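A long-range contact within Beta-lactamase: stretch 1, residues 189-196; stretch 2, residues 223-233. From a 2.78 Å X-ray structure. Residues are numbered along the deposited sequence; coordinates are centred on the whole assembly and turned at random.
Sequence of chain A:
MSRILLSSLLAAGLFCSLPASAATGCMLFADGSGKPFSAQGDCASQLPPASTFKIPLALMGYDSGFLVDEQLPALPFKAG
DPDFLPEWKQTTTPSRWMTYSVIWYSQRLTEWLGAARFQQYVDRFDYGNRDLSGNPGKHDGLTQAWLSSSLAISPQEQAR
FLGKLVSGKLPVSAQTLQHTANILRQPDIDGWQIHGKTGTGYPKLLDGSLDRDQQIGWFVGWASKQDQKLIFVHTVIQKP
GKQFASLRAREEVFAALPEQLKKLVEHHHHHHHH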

# COMPACT_ATOMS: atom_id res chain seq x y z
N ILE A 189 15.57 8.15 -1.10
CA ILE A 189 16.85 8.66 -0.61
C ILE A 189 17.07 9.86 -1.56
O ILE A 189 17.18 9.65 -2.77
N ASP A 190 17.04 11.12 -1.05
CA ASP A 190 17.13 12.35 -1.88
C ASP A 190 16.19 12.24 -3.12
O ASP A 190 14.98 12.05 -2.96
N GLY A 191 16.76 12.29 -4.33
CA GLY A 191 15.98 12.18 -5.56
C GLY A 191 15.93 10.78 -6.14
O GLY A 191 15.33 10.57 -7.19
N TRP A 192 16.55 9.82 -5.45
CA TRP A 192 16.63 8.43 -5.85
C TRP A 192 15.36 7.66 -5.50
O TRP A 192 14.81 7.81 -4.40
N GLN A 193 14.89 6.86 -6.45
CA GLN A 193 13.71 6.02 -6.33
C GLN A 193 14.21 4.64 -5.98
O GLN A 193 15.00 4.08 -6.72
N ILE A 194 13.80 4.13 -4.81
CA ILE A 194 14.24 2.81 -4.32
C ILE A 194 13.19 1.70 -4.58
O ILE A 194 12.01 1.86 -4.28
N HIS A 195 13.62 0.60 -5.16
CA HIS A 195 12.75 -0.53 -5.41
C HIS A 195 13.48 -1.70 -4.79
O HIS A 195 14.68 -1.83 -5.02
N GLY A 196 12.80 -2.47 -3.94
CA GLY A 196 13.43 -3.58 -3.24
C GLY A 196 12.53 -4.65 -2.66
O GLY A 196 11.32 -4.49 -2.56
N ALA A 223 18.06 1.27 -7.26
CA ALA A 223 17.82 2.67 -7.01
C ALA A 223 18.01 3.43 -8.33
O ALA A 223 18.98 3.20 -9.05
N SER A 224 17.07 4.33 -8.64
CA SER A 224 17.17 5.11 -9.88
C SER A 224 16.99 6.63 -9.69
O SER A 224 16.29 7.07 -8.79
N LYS A 225 17.65 7.41 -10.53
CA LYS A 225 17.58 8.86 -10.55
C LYS A 225 17.93 9.22 -11.98
O LYS A 225 19.11 9.24 -12.36
N GLN A 226 16.87 9.37 -12.79
CA GLN A 226 16.84 9.62 -14.24
C GLN A 226 17.70 8.58 -14.99
O GLN A 226 17.36 7.39 -14.96
N ASP A 227 18.80 9.01 -15.61
CA ASP A 227 19.72 8.14 -16.35
C ASP A 227 20.35 7.06 -15.43
O ASP A 227 20.26 5.86 -15.74
N GLN A 228 20.95 7.51 -14.31
CA GLN A 228 21.66 6.65 -13.36
C GLN A 228 20.80 5.61 -12.66
O GLN A 228 19.69 5.90 -12.21
N LYS A 229 21.32 4.38 -12.58
CA LYS A 229 20.70 3.22 -11.91
C LYS A 229 21.78 2.44 -11.14
O LYS A 229 22.95 2.49 -11.51
N LEU A 230 21.39 1.75 -10.05
CA LEU A 230 22.33 1.00 -9.21
C LEU A 230 21.65 -0.19 -8.55
O LEU A 230 20.71 -0.00 -7.78
N ILE A 231 22.13 -1.41 -8.86
CA ILE A 231 21.63 -2.66 -8.27
C ILE A 231 22.33 -2.82 -6.89
O ILE A 231 23.40 -2.26 -6.67
N PHE A 232 21.71 -3.60 -5.97
CA PHE A 232 22.25 -3.91 -4.64
C PHE A 232 21.64 -5.23 -4.16
O PHE A 232 20.46 -5.49 -4.38
N VAL A 233 22.47 -6.07 -3.55
CA VAL A 233 22.08 -7.38 -3.04
C VAL A 233 22.74 -7.52 -1.67
O VAL A 233 23.94 -7.25 -1.54

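What holds the two stretches together most firmly? Two backbone hydrogen bonds between Gln 193 and Ser 224 do, in an antiparallel pair: Gln 193 N donates to Ser 224 O at 2.7 Å, and Ser 224 N donates to Gln 193 O at 2.8 Å. This pairing fixes the register, so that the side chains of Gln 193 and Ser 224 share one face of the sheet while those of Ile 194 and Ala 223 share the other.

Which side chains add a polar link? Lys 225 reaches back to the turn from Ile 189 to Trp 192, with chi1 to chi3 all t and its last torsion off-well at 133°. Its NZ lies 3.2 Å from Asp 190 OD1, a salt bridge whose hydrogen bond is weak. Asp 190 meets it with chi1 t. A water reinforces the pair, donating to Asp 190 OD1 at 2.9 Å and accepting from Lys 225 NZ at 3.0 Å. Gly 191, next in sequence after Asp 190, leaves room for the lysine: a CB there would point toward the second stretch and lie only 2.6 Å from Lys 225 CE.

How does Trp 192 fill the space beside this link? Its CA-to-CB bond points sideways, but with chi1 m and chi2 at 82° the indole comes in close against the second stretch, and Trp 192 has more of its own area covered by the second stretch than any other residue of its stretch. Lys 225 lies over one ring face: its CB sits 3.5 Å from the centroid of the six-membered ring in a CH-pi contact, and its CD is 3.4 Å from Trp 192 NE1. The aliphatic chain thus packs on the indole while the ammonium continues to Asp 190. Farther along the ring, Trp 192 CH2 meets Gln 228 CB at 3.6 Å, Gln 228 itself being m at chi1, and Trp 192 CE3 approaches Ala 223 CB at 4.1 Å.

What completes the packing on the two faces? Ile 194, m at both chi1 and chi2, brings CD1 to 3.6 Å from Ala 223 CB, an apolar contact across their non-hydrogen-bonded pair. Its CG2 also comes within 4.3 Å of Phe 232 CZ; Phe 232 points toward the first stretch with chi1 p. On the other face, Gln 193 CB packs 3.8 Å from Ser 224 OG, with Gln 193 in m and Ser 224 in p. The edge of the His 195 ring, chi1 m, also faces this hydroxyl, but His 195 NE2 stays 4.0 Å from Ser 224 OG, a contact without a hydrogen bond.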

# COMPACT_ATOMS: atom_id res chain seq x y z
CB ILE A 189 17.99 7.59 -0.64
CG1 ILE A 189 17.69 6.43 0.34
CG2 ILE A 189 19.35 8.24 -0.30
CD1 ILE A 189 18.57 5.22 0.21
CB ASP A 190 18.59 12.75 -2.23
CG ASP A 190 18.80 14.22 -2.64
OD1 ASP A 190 18.26 14.63 -3.69
OD2 ASP A 190 19.55 14.94 -1.92
CB TRP A 192 17.88 7.75 -5.24
CG TRP A 192 19.16 8.33 -5.74
CD1 TRP A 192 19.78 9.47 -5.30
CD2 TRP A 192 19.98 7.83 -6.81
NE1 TRP A 192 20.92 9.71 -6.03
CE2 TRP A 192 21.06 8.73 -6.98
CE3 TRP A 192 19.88 6.71 -7.67
CZ2 TRP A 192 22.04 8.53 -7.95
CZ3 TRP A 192 20.87 6.52 -8.63
CH2 TRP A 192 21.93 7.43 -8.76
CB GLN A 193 12.93 6.00 -7.65
CG GLN A 193 12.01 7.20 -7.87
CD GLN A 193 11.08 6.96 -9.03
OE1 GLN A 193 10.12 6.18 -8.95
NE2 GLN A 193 11.35 7.63 -10.14
CB ILE A 194 14.65 2.91 -2.81
CG1 ILE A 194 15.55 4.17 -2.50
CG2 ILE A 194 15.29 1.61 -2.28
CD1 ILE A 194 16.92 4.33 -3.18
CB HIS A 195 12.52 -0.74 -6.90
CG HIS A 195 12.07 0.50 -7.63
ND1 HIS A 195 10.74 0.73 -7.92
CD2 HIS A 195 12.81 1.53 -8.11
CE1 HIS A 195 10.70 1.88 -8.57
NE2 HIS A 195 11.92 2.40 -8.72
CB ALA A 223 18.81 3.16 -5.99
CB SER A 224 16.20 4.57 -10.94
OG SER A 224 14.86 4.49 -10.49
CB LYS A 225 18.56 9.49 -9.54
CG LYS A 225 18.12 10.85 -9.05
CD LYS A 225 19.22 11.56 -8.28
CE LYS A 225 18.80 12.93 -7.82
NZ LYS A 225 19.14 13.15 -6.39
CB GLN A 226 17.12 11.10 -14.65
CG GLN A 226 18.23 11.87 -13.93
CD GLN A 226 17.84 13.31 -13.65
OE1 GLN A 226 17.79 14.17 -14.55
NE2 GLN A 226 17.58 13.63 -12.39
CB ASP A 227 20.80 8.97 -17.09
CG ASP A 227 21.19 10.34 -16.49
OD1 ASP A 227 21.22 10.45 -15.24
OD2 ASP A 227 21.49 11.27 -17.28
CB GLN A 228 22.43 7.49 -12.33
CG GLN A 228 23.56 8.31 -12.95
CD GLN A 228 24.79 8.34 -12.10
OE1 GLN A 228 24.87 9.04 -11.08
NE2 GLN A 228 25.81 7.59 -12.51
CB LYS A 229 19.97 2.31 -12.91
CG LYS A 229 18.58 2.81 -13.28
CD LYS A 229 17.96 1.99 -14.40
CE LYS A 229 16.74 2.67 -14.99
NZ LYS A 229 15.51 2.44 -14.18
CB LEU A 230 22.91 1.95 -8.14
CG LEU A 230 23.90 1.39 -7.11
CD1 LEU A 230 25.18 2.14 -7.17
CD2 LEU A 230 23.35 1.50 -5.69
CB ILE A 231 21.93 -3.88 -9.19
CG1 ILE A 231 21.51 -3.68 -10.67
CG2 ILE A 231 21.35 -5.16 -8.62
CD1 ILE A 231 20.13 -3.44 -10.99
CB PHE A 232 22.03 -2.77 -3.63
CG PHE A 232 20.60 -2.38 -3.41
CD1 PHE A 232 19.76 -3.14 -2.60
CD2 PHE A 232 20.08 -1.23 -4.00
CE1 PHE A 232 18.40 -2.83 -2.47
CE2 PHE A 232 18.73 -0.88 -3.81
CZ PHE A 232 17.90 -1.69 -3.06
CB VAL A 233 22.49 -8.54 -3.99
CG1 VAL A 233 22.03 -9.89 -3.45
CG2 VAL A 233 21.96 -8.35 -5.41
O HOH W 1 17.69 15.75 -6.30